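Local coordinates for sterol regulatory element-binding protein cleavage-activating protein (Schizosaccharomyces pombe, PDB 4YHC) that acts as the escort protein required for sre1 processing at low sterol and low oxygen levels, and is represented here by its WD40 domain, at residues Y363-R368 / R447-V452; A352-M357 / G439-V444; F20-V25 / A458-G463; K298-Y303 / I346-D351. The protein carries 9 engineered substitutions. All coordinates share one frame; numbering follows the deposited sequence.

The four contacts lie in neighbouring blades of the WD40 propeller. Contacts 1, 2 and 3 share a side of the chain's centre. Contacts 1 and 2 join the same two sheets, and their centres are about 5 Å apart. Their segments alternate along the chain. Contact 3 lies about 8 Å, centre to centre, from contact 1; its strand 456-462 pairs with strand 448-453. It joins the two ends of the domain and so encloses the other three in sequence. Contact 4 closes before contacts 1 and 2 open, in the preceding blade, about 12 Å from contact 2 between centres. Together they tie three consecutive blades and close the ring.

Contact 1 (Y363-R368 / R447-V452); sequences YIFGMR and RCVAIV
Phe365 lies against Val449 in the middle of this buried contact. Its CG is anti to the carbonyl carbon, beside the backbone N (chi1 -59°). From there the ring extends toward Arg447. Phe365 CB meets Val449 CG1 at 3.7 Å, while ring atom CD2 touches Val449 CG2 at 3.8 Å. The far end of the ring reaches the other backbone, with Phe365 CZ 3.7 Å from Arg447 O. An alanine here would probably open a gap between the sheets, leaving Val449 CG2 and the backbone of Arg447 without the ring that covers them.

Two smaller contacts flank this one. Met367 CG meets the terminal methyl of Ile451, CD1, at 3.7 Å. At the more open end, Tyr363 and Arg447 lie side by side and point the same way. Tyr363 CE2, a ring carbon, touches the aliphatic Arg447 CG at 4.0 Å. The ring and guanidinium planes are 81° apart, and Arg447 NH1 is hydrogen-bonded to Gly463 O.

No hydrogen bond links the segments; the contact is van der Waals packing, mostly of side chains. The strands run at 26° to each other and belong to adjacent propeller blades. Phe365 also packs on Met414 of strand 406-416 in its own blade. It also touches Val460 and Tyr462 of strand 456-462 in the next blade.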
loop_
_atom_site.group_PDB
_atom_site.type_symbol
_atom_site.label_atom_id
_atom_site.label_comp_id
_atom_site.label_asym_id
_atom_site.label_seq_id
_atom_site.Cartn_x
_atom_site.Cartn_y
_atom_site.Cartn_z
ATOM N N TYR A 363 7.198 -5.593 10.829
ATOM C CA TYR A 363 7.759 -4.495 11.588
ATOM C C TYR A 363 6.837 -3.264 11.554
ATOM O O TYR A 363 6.173 -2.945 10.492
ATOM C CB TYR A 363 9.067 -4.096 10.985
ATOM C CG TYR A 363 10.144 -5.134 11.022
ATOM C CD1 TYR A 363 10.947 -5.283 12.139
ATOM C CD2 TYR A 363 10.366 -5.969 9.955
ATOM C CE1 TYR A 363 11.901 -6.263 12.244
ATOM C CE2 TYR A 363 11.347 -6.963 10.042
ATOM C CZ TYR A 363 12.103 -7.090 11.189
ATOM O OH TYR A 363 13.088 -7.999 11.284
ATOM N N ILE A 364 6.775 -2.575 12.692
ATOM C CA ILE A 364 6.163 -1.251 12.746
ATOM C C ILE A 364 7.280 -0.217 12.947
ATOM O O ILE A 364 8.160 -0.406 13.782
ATOM C CB ILE A 364 5.169 -1.111 13.906
ATOM C CG1 ILE A 364 4.222 -2.270 13.953
ATOM C CG2 ILE A 364 4.420 0.240 13.846
ATOM C CD1 ILE A 364 3.516 -2.376 15.256
ATOM N N PHE A 365 7.209 0.891 12.234
ATOM C CA PHE A 365 8.154 1.980 12.411
ATOM C C PHE A 365 7.404 3.228 12.685
ATOM O O PHE A 365 6.291 3.430 12.190
ATOM C CB PHE A 365 9.011 2.183 11.174
ATOM C CG PHE A 365 9.825 0.937 10.768
ATOM C CD1 PHE A 365 11.071 0.682 11.355
ATOM C CD2 PHE A 365 9.366 0.065 9.819
ATOM C CE1 PHE A 365 11.848 -0.431 11.000
ATOM C CE2 PHE A 365 10.142 -1.067 9.452
ATOM C CZ PHE A 365 11.366 -1.324 10.052
ATOM N N GLY A 366 8.046 4.126 13.404
ATOM C CA GLY A 366 7.427 5.373 13.692
ATOM C C GLY A 366 8.368 6.494 13.978
ATOM O O GLY A 366 9.530 6.246 14.276
ATOM N N MET A 367 7.846 7.747 13.940
ATOM C CA MET A 367 8.608 8.928 14.276
ATOM C C MET A 367 7.722 9.927 15.051
ATOM O O MET A 367 6.573 10.157 14.660
ATOM C CB MET A 367 9.102 9.627 13.012
ATOM C CG MET A 367 10.192 8.896 12.265
ATOM S SD MET A 367 11.028 9.920 11.018
ATOM C CE MET A 367 11.922 11.092 12.033
ATOM N N ARG A 368 8.271 10.556 16.075
ATOM C CA ARG A 368 7.592 11.700 16.790
ATOM C C ARG A 368 8.578 12.797 17.122
ATOM O O ARG A 368 9.737 12.494 17.461
ATOM C CB ARG A 368 6.939 11.307 18.104
ATOM C CG ARG A 368 7.689 10.311 18.930
ATOM C CD ARG A 368 6.861 9.930 20.146
ATOM N NE ARG A 368 6.866 10.973 21.124
ATOM C CZ ARG A 368 7.631 10.979 22.209
ATOM N NH1 ARG A 368 8.457 9.966 22.499
ATOM N NH2 ARG A 368 7.552 12.013 23.019
ATOM N N ARG A 447 11.004 -4.637 5.056
ATOM C CA ARG A 447 11.760 -4.121 6.180
ATOM C C ARG A 447 11.989 -2.619 6.154
ATOM O O ARG A 447 12.894 -2.101 6.818
ATOM C CB ARG A 447 13.138 -4.786 6.233
ATOM C CG ARG A 447 13.132 -6.292 6.521
ATOM C CD ARG A 447 14.609 -6.798 6.547
ATOM N NE ARG A 447 14.734 -8.148 6.039
ATOM C CZ ARG A 447 15.750 -8.643 5.338
ATOM N NH1 ARG A 447 16.814 -7.919 4.961
ATOM N NH2 ARG A 447 15.683 -9.915 4.990
ATOM N N CYS A 448 11.254 -1.899 5.343
ATOM C CA CYS A 448 11.529 -0.477 5.188
ATOM C C CYS A 448 10.271 0.305 4.856
ATOM O O CYS A 448 9.345 -0.200 4.191
ATOM C CB CYS A 448 12.596 -0.226 4.123
ATOM S SG CYS A 448 13.337 1.397 4.247
ATOM N N VAL A 449 10.241 1.526 5.360
ATOM C CA VAL A 449 9.153 2.433 5.252
ATOM C C VAL A 449 9.660 3.807 4.853
ATOM O O VAL A 449 10.821 4.163 5.087
ATOM C CB VAL A 449 8.537 2.324 6.652
ATOM C CG1 VAL A 449 8.792 3.427 7.654
ATOM C CG2 VAL A 449 7.452 1.307 6.756
ATOM N N ALA A 450 8.791 4.559 4.211
ATOM C CA ALA A 450 8.986 5.980 3.953
ATOM C C ALA A 450 8.010 6.801 4.809
ATOM O O ALA A 450 6.786 6.516 4.831
ATOM C CB ALA A 450 8.761 6.306 2.471
ATOM N N ILE A 451 8.555 7.808 5.488
ATOM C CA ILE A 451 7.791 8.701 6.356
ATOM C C ILE A 451 8.057 10.135 5.852
ATOM O O ILE A 451 9.174 10.590 5.851
ATOM C CB ILE A 451 8.209 8.601 7.832
ATOM C CG1 ILE A 451 7.875 7.205 8.338
ATOM C CG2 ILE A 451 7.410 9.609 8.670
ATOM C CD1 ILE A 451 8.298 6.931 9.771
ATOM N N VAL A 452 6.996 10.851 5.484
ATOM C CA VAL A 452 7.118 12.248 5.053
ATOM C C VAL A 452 7.380 13.149 6.263
ATOM O O VAL A 452 6.733 13.037 7.316
ATOM C CB VAL A 452 5.863 12.716 4.296
ATOM C CG1 VAL A 452 5.836 14.230 4.059
ATOM C CG2 VAL A 452 5.787 12.020 2.933
#

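Contact 2 (A352-M357 / G439-V444); sequences ASESVM and GPSLAV. Engineered in segment 352-357: Ser355 (natural residue Cys).
Glu354 and Ser441 form the tight end of this contact. Ser441 OG donates to Glu354 OE2 at 2.8 Å, from the anti side of the carboxylate and 33° out of its plane. Glu354 CG is anti to the backbone N (chi1 174°), and the chain then bends at chi2. The bent chain lies close against Gly439, with Glu354 CG 3.7 Å from Gly439 CA. A side chain at Gly439 would collide with Glu354 CD, and the backbone there already favours glycine. A cis peptide bond follows, before Pro440. Ser441 OG sits between its backbone N and carbonyl carbon, the crowded position. There it also presses on Val356, 3.3 Å from Val356 CB.

Strands 354-357 and 441-445 are edge strands of adjacent sheets in the WD40 propeller. They are the innermost strands of their blades and face each other across the blade boundary. Their axes approach to 6.4 Å, and no backbone hydrogen bond crosses between them.

The other end is looser. Val356 CG2 comes only to 3.9 Å from Ala443 N. Ala443 CB touches Met357 O at 3.4 Å, a methyl against a carbonyl rather than a polar bond. Most of the touching residues are partly exposed, and the contact lies at the surface. Ser355, an engineered replacement for cysteine, points away from Ser441.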
loop_
_atom_site.group_PDB
_atom_site.type_symbol
_atom_site.label_atom_id
_atom_site.label_comp_id
_atom_site.label_asym_id
_atom_site.label_seq_id
_atom_site.Cartn_x
_atom_site.Cartn_y
_atom_site.Cartn_z
ATOM N N ALA A 352 1.016 11.024 19.201
ATOM C CA ALA A 352 2.139 11.854 18.862
ATOM C C ALA A 352 2.913 11.232 17.690
ATOM O O ALA A 352 3.512 11.985 16.928
ATOM C CB ALA A 352 3.054 12.062 20.069
ATOM N N SER A 353 2.913 9.898 17.544
ATOM C CA SER A 353 3.708 9.260 16.475
ATOM C C SER A 353 2.985 9.150 15.162
ATOM O O SER A 353 1.886 8.725 15.099
ATOM C CB SER A 353 4.192 7.855 16.875
ATOM O OG SER A 353 5.286 7.893 17.717
ATOM N N GLU A 354 3.703 9.340 14.077
ATOM C CA GLU A 354 3.265 8.823 12.840
ATOM C C GLU A 354 3.869 7.419 12.765
ATOM O O GLU A 354 5.102 7.262 12.845
ATOM C CB GLU A 354 3.773 9.684 11.696
ATOM C CG GLU A 354 3.512 9.198 10.290
ATOM C CD GLU A 354 2.031 9.147 9.844
ATOM O OE1 GLU A 354 1.115 9.552 10.640
ATOM O OE2 GLU A 354 1.790 8.665 8.686
ATOM N N SER A 355 3.053 6.417 12.476
ATOM C CA SER A 355 3.556 5.062 12.356
ATOM C C SER A 355 3.065 4.350 11.118
ATOM O O SER A 355 2.030 4.695 10.583
ATOM C CB SER A 355 3.127 4.256 13.567
ATOM O OG SER A 355 1.780 3.929 13.543
ATOM N N VAL A 356 3.758 3.286 10.728
ATOM C CA VAL A 356 3.411 2.542 9.569
ATOM C C VAL A 356 4.113 1.177 9.625
ATOM O O VAL A 356 5.248 1.055 10.076
ATOM C CB VAL A 356 3.761 3.300 8.295
ATOM C CG1 VAL A 356 5.216 3.815 8.296
ATOM C CG2 VAL A 356 3.491 2.498 7.020
ATOM N N MET A 357 3.416 0.139 9.215
ATOM C CA MET A 357 4.043 -1.198 9.162
ATOM C C MET A 357 4.683 -1.520 7.817
ATOM O O MET A 357 4.261 -1.021 6.764
ATOM C CB MET A 357 3.079 -2.283 9.572
ATOM C CG MET A 357 1.928 -2.570 8.640
ATOM S SD MET A 357 0.819 -3.812 9.403
ATOM C CE MET A 357 -0.354 -3.969 8.149
ATOM N N GLY A 439 4.203 12.497 8.461
ATOM C CA GLY A 439 3.103 11.844 7.788
ATOM C C GLY A 439 2.819 12.558 6.499
ATOM O O GLY A 439 3.089 13.722 6.380
ATOM N N PRO A 440 2.279 11.874 5.507
ATOM C CA PRO A 440 1.799 10.538 5.524
ATOM C C PRO A 440 2.956 9.513 5.410
ATOM O O PRO A 440 4.138 9.878 5.414
ATOM C CB PRO A 440 0.814 10.544 4.320
ATOM C CG PRO A 440 1.549 11.374 3.317
ATOM C CD PRO A 440 2.041 12.520 4.200
ATOM N N SER A 441 2.629 8.232 5.364
ATOM C CA SER A 441 3.682 7.246 5.403
ATOM C C SER A 441 3.304 6.035 4.634
ATOM O O SER A 441 2.132 5.815 4.429
ATOM C CB SER A 441 4.088 6.954 6.858
ATOM O OG SER A 441 2.977 6.425 7.546
ATOM N N LEU A 442 4.288 5.306 4.113
ATOM C CA LEU A 442 4.033 4.142 3.248
ATOM C C LEU A 442 5.155 3.090 3.356
ATOM O O LEU A 442 6.351 3.435 3.439
ATOM C CB LEU A 442 3.914 4.656 1.830
ATOM C CG LEU A 442 3.263 3.821 0.783
ATOM C CD1 LEU A 442 1.788 3.594 1.045
ATOM C CD2 LEU A 442 3.490 4.518 -0.548
ATOM N N ALA A 443 4.783 1.823 3.351
ATOM C CA ALA A 443 5.762 0.774 3.327
ATOM C C ALA A 443 6.470 0.792 1.983
ATOM O O ALA A 443 5.799 0.942 0.946
ATOM C CB ALA A 443 5.109 -0.591 3.530
ATOM N N VAL A 444 7.780 0.550 2.011
ATOM C CA VAL A 444 8.556 0.459 0.826
ATOM C C VAL A 444 9.223 -0.885 0.582
ATOM O O VAL A 444 9.783 -1.117 -0.471
ATOM C CB VAL A 444 9.445 1.720 0.901
ATOM C CG1 VAL A 444 10.873 1.534 1.321
ATOM C CG2 VAL A 444 9.059 2.709 -0.122
#

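Contact 3 (F20-V25 / A458-G463); sequences FRIEPV and ALVGYG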
loop_
_atom_site.group_PDB
_atom_site.type_symbol
_atom_site.label_atom_id
_atom_site.label_comp_id
_atom_site.label_asym_id
_atom_site.label_seq_id
_atom_site.Cartn_x
_atom_site.Cartn_y
_atom_site.Cartn_z
ATOM N N PHE A 20 19.144 -0.990 12.564
ATOM C CA PHE A 20 18.035 -0.018 12.603
ATOM C C PHE A 20 18.461 1.333 12.038
ATOM O O PHE A 20 19.319 2.061 12.595
ATOM C CB PHE A 20 17.513 0.108 14.074
ATOM C CG PHE A 20 16.341 1.049 14.241
ATOM C CD1 PHE A 20 15.460 1.277 13.242
ATOM C CD2 PHE A 20 16.132 1.689 15.457
ATOM C CE1 PHE A 20 14.379 2.114 13.444
ATOM C CE2 PHE A 20 15.098 2.553 15.642
ATOM C CZ PHE A 20 14.188 2.764 14.631
ATOM N N ARG A 21 17.889 1.716 10.907
ATOM C CA ARG A 21 18.463 2.843 10.134
ATOM C C ARG A 21 17.423 3.873 9.788
ATOM O O ARG A 21 16.265 3.530 9.436
ATOM C CB ARG A 21 19.056 2.362 8.791
ATOM C CG ARG A 21 20.277 1.443 8.878
ATOM C CD ARG A 21 21.540 2.168 9.327
ATOM N NE ARG A 21 21.963 3.204 8.379
ATOM C CZ ARG A 21 22.652 3.008 7.262
ATOM N NH1 ARG A 21 22.993 1.789 6.882
ATOM N NH2 ARG A 21 22.928 4.044 6.478
ATOM N N ILE A 22 17.852 5.122 9.758
ATOM C CA ILE A 22 17.043 6.196 9.159
ATOM C C ILE A 22 17.908 7.013 8.287
ATOM O O ILE A 22 19.018 7.334 8.683
ATOM C CB ILE A 22 16.377 7.102 10.202
ATOM C CG1 ILE A 22 15.787 8.326 9.554
ATOM C CG2 ILE A 22 17.337 7.459 11.309
ATOM C CD1 ILE A 22 14.751 9.082 10.379
ATOM N N GLU A 23 17.457 7.331 7.084
ATOM C CA GLU A 23 18.173 8.261 6.245
ATOM C C GLU A 23 17.179 9.101 5.427
ATOM O O GLU A 23 16.179 8.562 4.954
ATOM C CB GLU A 23 19.092 7.522 5.218
ATOM C CG GLU A 23 20.183 6.616 5.779
ATOM C CD GLU A 23 21.328 7.372 6.443
ATOM O OE1 GLU A 23 22.072 6.730 7.198
ATOM O OE2 GLU A 23 21.468 8.590 6.236
ATOM N N PRO A 24 17.528 10.381 5.144
ATOM C CA PRO A 24 16.766 11.280 4.295
ATOM C C PRO A 24 16.910 10.849 2.866
ATOM O O PRO A 24 17.963 10.436 2.472
ATOM C CB PRO A 24 17.460 12.644 4.499
ATOM C CG PRO A 24 18.872 12.289 4.851
ATOM C CD PRO A 24 18.740 11.043 5.698
ATOM N N VAL A 25 15.870 10.948 2.071
ATOM C CA VAL A 25 16.002 10.717 0.632
ATOM C C VAL A 25 16.642 11.999 0.124
ATOM O O VAL A 25 16.255 13.057 0.558
ATOM C CB VAL A 25 14.627 10.560 -0.016
ATOM C CG1 VAL A 25 14.701 10.796 -1.503
ATOM C CG2 VAL A 25 14.030 9.189 0.311
ATOM N N ALA A 458 11.927 10.585 4.828
ATOM C CA ALA A 458 12.846 9.741 5.548
ATOM C C ALA A 458 12.476 8.328 5.261
ATOM O O ALA A 458 11.308 7.978 5.375
ATOM C CB ALA A 458 12.725 9.921 7.063
ATOM N N LEU A 459 13.497 7.535 5.027
ATOM C CA LEU A 459 13.422 6.093 4.975
ATOM C C LEU A 459 13.919 5.554 6.295
ATOM O O LEU A 459 15.013 5.955 6.791
ATOM C CB LEU A 459 14.306 5.612 3.836
ATOM C CG LEU A 459 13.753 5.393 2.432
ATOM C CD1 LEU A 459 12.477 6.087 2.076
ATOM C CD2 LEU A 459 14.826 5.571 1.347
ATOM N N VAL A 460 13.143 4.634 6.848
ATOM C CA VAL A 460 13.415 3.999 8.143
ATOM C C VAL A 460 13.206 2.530 7.980
ATOM O O VAL A 460 12.134 2.086 7.510
ATOM C CB VAL A 460 12.426 4.500 9.226
ATOM C CG1 VAL A 460 12.727 3.939 10.612
ATOM C CG2 VAL A 460 12.461 6.046 9.304
ATOM N N GLY A 461 14.218 1.760 8.356
ATOM C CA GLY A 461 14.194 0.315 8.172
ATOM C C GLY A 461 15.047 -0.502 9.107
ATOM O O GLY A 461 15.843 0.038 9.870
ATOM N N TYR A 462 14.854 -1.789 9.038
ATOM C CA TYR A 462 15.590 -2.763 9.841
ATOM C C TYR A 462 16.225 -3.853 9.002
ATOM O O TYR A 462 15.560 -4.679 8.340
ATOM C CB TYR A 462 14.742 -3.412 10.924
ATOM C CG TYR A 462 15.535 -4.182 11.869
ATOM C CD1 TYR A 462 16.350 -3.511 12.804
ATOM C CD2 TYR A 462 15.491 -5.578 11.900
ATOM C CE1 TYR A 462 17.144 -4.191 13.666
ATOM C CE2 TYR A 462 16.295 -6.275 12.796
ATOM C CZ TYR A 462 17.102 -5.564 13.663
ATOM O OH TYR A 462 17.888 -6.202 14.574
ATOM N N GLY A 463 17.532 -3.863 9.025
ATOM C CA GLY A 463 18.260 -4.796 8.211
ATOM C C GLY A 463 17.927 -4.749 6.723
ATOM O O GLY A 463 17.869 -5.797 6.056
#
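Phe20 CG is anti to the backbone N (chi1 -178°), and the ring lies alongside Val460, with Phe20 CE1 3.8 Å from Val460 CG1. Gly461 O meets the edge of the same ring, in its plane. Ile22 CG1 is likewise anti to the backbone N (chi1 169°). Its tip, Ile22 CD1, lies 4.0 Å from both Val460 CG2 and Ala458 CB. Phe20, Ile22, Val460 and Tyr462 share one face of the sheet. An alanine in place of Ile22 would probably leave Val460 CG2 and Ala458 CB without CD1 between them and weaken the packing on Met367.

The strands are antiparallel. Arg21 pairs with Gly461, and Glu23 with Leu459, as hydrogen-bonded pairs. Arg21 N donates to Gly461 O at 2.8 Å, and Gly461 N returns a bond to Arg21 O at 2.9 Å. Glu23 and Leu459 exchange an equivalent pair. On the face opposite Ile22, Arg21 NH2 forms a salt bridge to Glu23 OE1 at 2.9 Å, nearly straight at 178° and in the guanidinium plane. Beyond the last pair, Val25 CG2 meets Leu459 CD2 at 3.8 Å.

This is the closure typical of WD40 propellers. Strand 20-24, from the start of the domain, completes the sheet formed by 441-445, 448-453 and 456-462 from its end. The chemistry implies a division of labour: backbone bonds lock the register, apolar groups pack on the face toward strands 363-374 and 406-416, and the ion pair stays on the other face, within one strand.

Contact 4 (K298-Y303 / I346-D351); sequences KVLYYY and IHEVED
Ile346 packs on Tyr302 and Leu300 where two strands of one WD40 propeller blade run antiparallel. Strand 299-304 pairs here with strand 344-349, which leads on to the next blade. From CB, which sits near the carbonyl O of Tyr301, the side chain of Ile346 branches. CG2 meets Leu300 CD1 at 3.5 Å. CG1, anti to the carbonyl carbon (chi1 -60°), lies over the centre of the Tyr302 ring, 3.8 Å from its centroid, in a CH-pi contact. The tip, CD1, continues over the same face and reaches Tyr302 CZ at 3.6 Å. Phe291 also meets the Tyr302 ring.

Backbone bonds hold the strands together. Tyr301 N donates to His347 O at 2.8 Å, and His347 N to Tyr301 O at 2.9 Å. Leu300 CD1 also covers Glu348 CB. At the exposed end, Lys298 NZ is 4.2 Å from Asp351 OD2, opposite charges too far apart for a salt bridge.

Tyr301 and His347 share the other face, toward Ile364 of the next blade. The Tyr301 ring receives His347 O at its edge, in plane. Its OH is hydrogen-bonded to OG of the engineered Ser355, and the ring edge at Tyr301 CE1 meets Val349 CG2 at 3.6 Å.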
loop_
_atom_site.group_PDB
_atom_site.type_symbol
_atom_site.label_atom_id
_atom_site.label_comp_id
_atom_site.label_asym_id
_atom_site.label_seq_id
_atom_site.Cartn_x
_atom_site.Cartn_y
_atom_site.Cartn_z
ATOM N N LYS A 298 -7.225 5.854 18.248
ATOM C CA LYS A 298 -5.820 5.419 18.330
ATOM C C LYS A 298 -5.493 4.492 17.136
ATOM O O LYS A 298 -6.318 3.743 16.681
ATOM C CB LYS A 298 -5.528 4.642 19.606
ATOM C CG LYS A 298 -5.705 5.452 20.886
ATOM C CD LYS A 298 -4.573 6.419 21.103
ATOM C CE LYS A 298 -4.598 7.008 22.516
ATOM N NZ LYS A 298 -5.403 8.250 22.477
ATOM N N VAL A 299 -4.244 4.505 16.697
ATOM C CA VAL A 299 -3.797 3.511 15.671
ATOM C C VAL A 299 -3.379 2.213 16.371
ATOM O O VAL A 299 -2.598 2.187 17.291
ATOM C CB VAL A 299 -2.712 4.104 14.760
ATOM C CG1 VAL A 299 -2.187 3.070 13.681
ATOM C CG2 VAL A 299 -3.245 5.372 14.102
ATOM N N LEU A 300 -3.922 1.128 15.889
ATOM C CA LEU A 300 -3.662 -0.187 16.413
ATOM C C LEU A 300 -3.104 -1.192 15.362
ATOM O O LEU A 300 -3.449 -1.152 14.216
ATOM C CB LEU A 300 -4.925 -0.764 17.022
ATOM C CG LEU A 300 -5.530 -0.424 18.382
ATOM C CD1 LEU A 300 -4.751 -1.064 19.483
ATOM C CD2 LEU A 300 -5.592 1.045 18.612
ATOM N N TYR A 301 -2.272 -2.093 15.842
ATOM C CA TYR A 301 -1.665 -3.179 15.041
ATOM C C TYR A 301 -1.964 -4.492 15.709
ATOM O O TYR A 301 -1.669 -4.680 16.886
ATOM C CB TYR A 301 -0.167 -2.978 14.901
ATOM C CG TYR A 301 0.180 -1.721 14.162
ATOM C CD1 TYR A 301 0.256 -0.497 14.822
ATOM C CD2 TYR A 301 0.463 -1.774 12.788
ATOM C CE1 TYR A 301 0.582 0.666 14.141
ATOM C CE2 TYR A 301 0.777 -0.632 12.099
ATOM C CZ TYR A 301 0.866 0.590 12.778
ATOM O OH TYR A 301 1.113 1.692 12.054
ATOM N N TYR A 302 -2.707 -5.343 15.003
ATOM C CA TYR A 302 -2.979 -6.675 15.462
ATOM C C TYR A 302 -2.134 -7.620 14.619
ATOM O O TYR A 302 -2.157 -7.530 13.350
ATOM C CB TYR A 302 -4.442 -7.003 15.256
ATOM C CG TYR A 302 -5.391 -6.497 16.297
ATOM C CD1 TYR A 302 -5.410 -5.170 16.665
ATOM C CD2 TYR A 302 -6.321 -7.353 16.874
ATOM C CE1 TYR A 302 -6.322 -4.691 17.593
ATOM C CE2 TYR A 302 -7.231 -6.895 17.833
ATOM C CZ TYR A 302 -7.217 -5.562 18.173
ATOM O OH TYR A 302 -8.136 -5.128 19.027
ATOM N N TYR A 303 -1.367 -8.429 15.300
ATOM C CA TYR A 303 -0.470 -9.420 14.716
ATOM C C TYR A 303 -0.913 -10.823 15.136
ATOM O O TYR A 303 -1.078 -11.126 16.374
ATOM C CB TYR A 303 0.959 -9.159 15.200
ATOM C CG TYR A 303 1.944 -10.222 14.789
ATOM C CD1 TYR A 303 2.533 -10.212 13.497
ATOM C CD2 TYR A 303 2.314 -11.230 15.667
ATOM C CE1 TYR A 303 3.448 -11.201 13.116
ATOM C CE2 TYR A 303 3.232 -12.202 15.314
ATOM C CZ TYR A 303 3.807 -12.161 14.034
ATOM O OH TYR A 303 4.682 -13.147 13.682
ATOM N N ILE A 346 -1.307 -7.209 20.194
ATOM C CA ILE A 346 -1.860 -5.928 19.883
ATOM C C ILE A 346 -0.876 -4.866 20.317
ATOM O O ILE A 346 -0.356 -4.874 21.421
ATOM C CB ILE A 346 -3.189 -5.721 20.634
ATOM C CG1 ILE A 346 -4.177 -6.782 20.250
ATOM C CG2 ILE A 346 -3.815 -4.359 20.373
ATOM C CD1 ILE A 346 -5.447 -6.725 21.090
ATOM N N HIS A 347 -0.604 -3.933 19.438
ATOM C CA HIS A 347 0.288 -2.848 19.761
ATOM C C HIS A 347 -0.478 -1.582 19.413
ATOM O O HIS A 347 -0.894 -1.385 18.233
ATOM C CB HIS A 347 1.549 -2.972 18.901
ATOM C CG HIS A 347 2.575 -1.920 19.163
ATOM N ND1 HIS A 347 3.371 -1.916 20.287
ATOM C CD2 HIS A 347 2.879 -0.784 18.489
ATOM C CE1 HIS A 347 4.131 -0.832 20.289
ATOM N NE2 HIS A 347 3.847 -0.133 19.211
ATOM N N GLU A 348 -0.619 -0.708 20.410
ATOM C CA GLU A 348 -1.309 0.550 20.255
ATOM C C GLU A 348 -0.295 1.655 20.203
ATOM O O GLU A 348 0.599 1.666 20.995
ATOM C CB GLU A 348 -2.228 0.774 21.478
ATOM C CG GLU A 348 -2.875 2.163 21.536
ATOM C CD GLU A 348 -3.994 2.187 22.645
ATOM O OE1 GLU A 348 -5.038 2.794 22.486
ATOM O OE2 GLU A 348 -3.880 1.495 23.654
ATOM N N VAL A 349 -0.446 2.591 19.293
ATOM C CA VAL A 349 0.485 3.683 19.147
ATOM C C VAL A 349 -0.099 5.014 19.715
ATOM O O VAL A 349 -1.259 5.375 19.413
ATOM C CB VAL A 349 0.773 3.931 17.622
ATOM C CG1 VAL A 349 1.640 5.155 17.436
ATOM C CG2 VAL A 349 1.386 2.713 16.993
ATOM N N GLU A 350 0.747 5.784 20.385
ATOM C CA GLU A 350 0.399 7.145 20.865
ATOM C C GLU A 350 0.210 8.108 19.703
ATOM O O GLU A 350 0.863 8.011 18.658
ATOM C CB GLU A 350 1.433 7.702 21.853
ATOM C CG GLU A 350 2.803 7.991 21.255
ATOM C CD GLU A 350 3.757 8.598 22.288
ATOM O OE1 GLU A 350 3.260 9.183 23.277
ATOM O OE2 GLU A 350 4.995 8.505 22.119
ATOM N N ASP A 351 -0.738 9.005 19.876
ATOM C CA ASP A 351 -1.119 9.943 18.838
ATOM C C ASP A 351 0.063 10.758 18.309
ATOM O O ASP A 351 0.131 11.109 17.118
ATOM C CB ASP A 351 -2.175 10.902 19.402
ATOM C CG ASP A 351 -3.401 10.938 18.549
ATOM O OD1 ASP A 351 -3.387 11.721 17.565
ATOM O OD2 ASP A 351 -4.355 10.166 18.841
HETATM O O HOH W 1 -2.442 6.592 17.575
#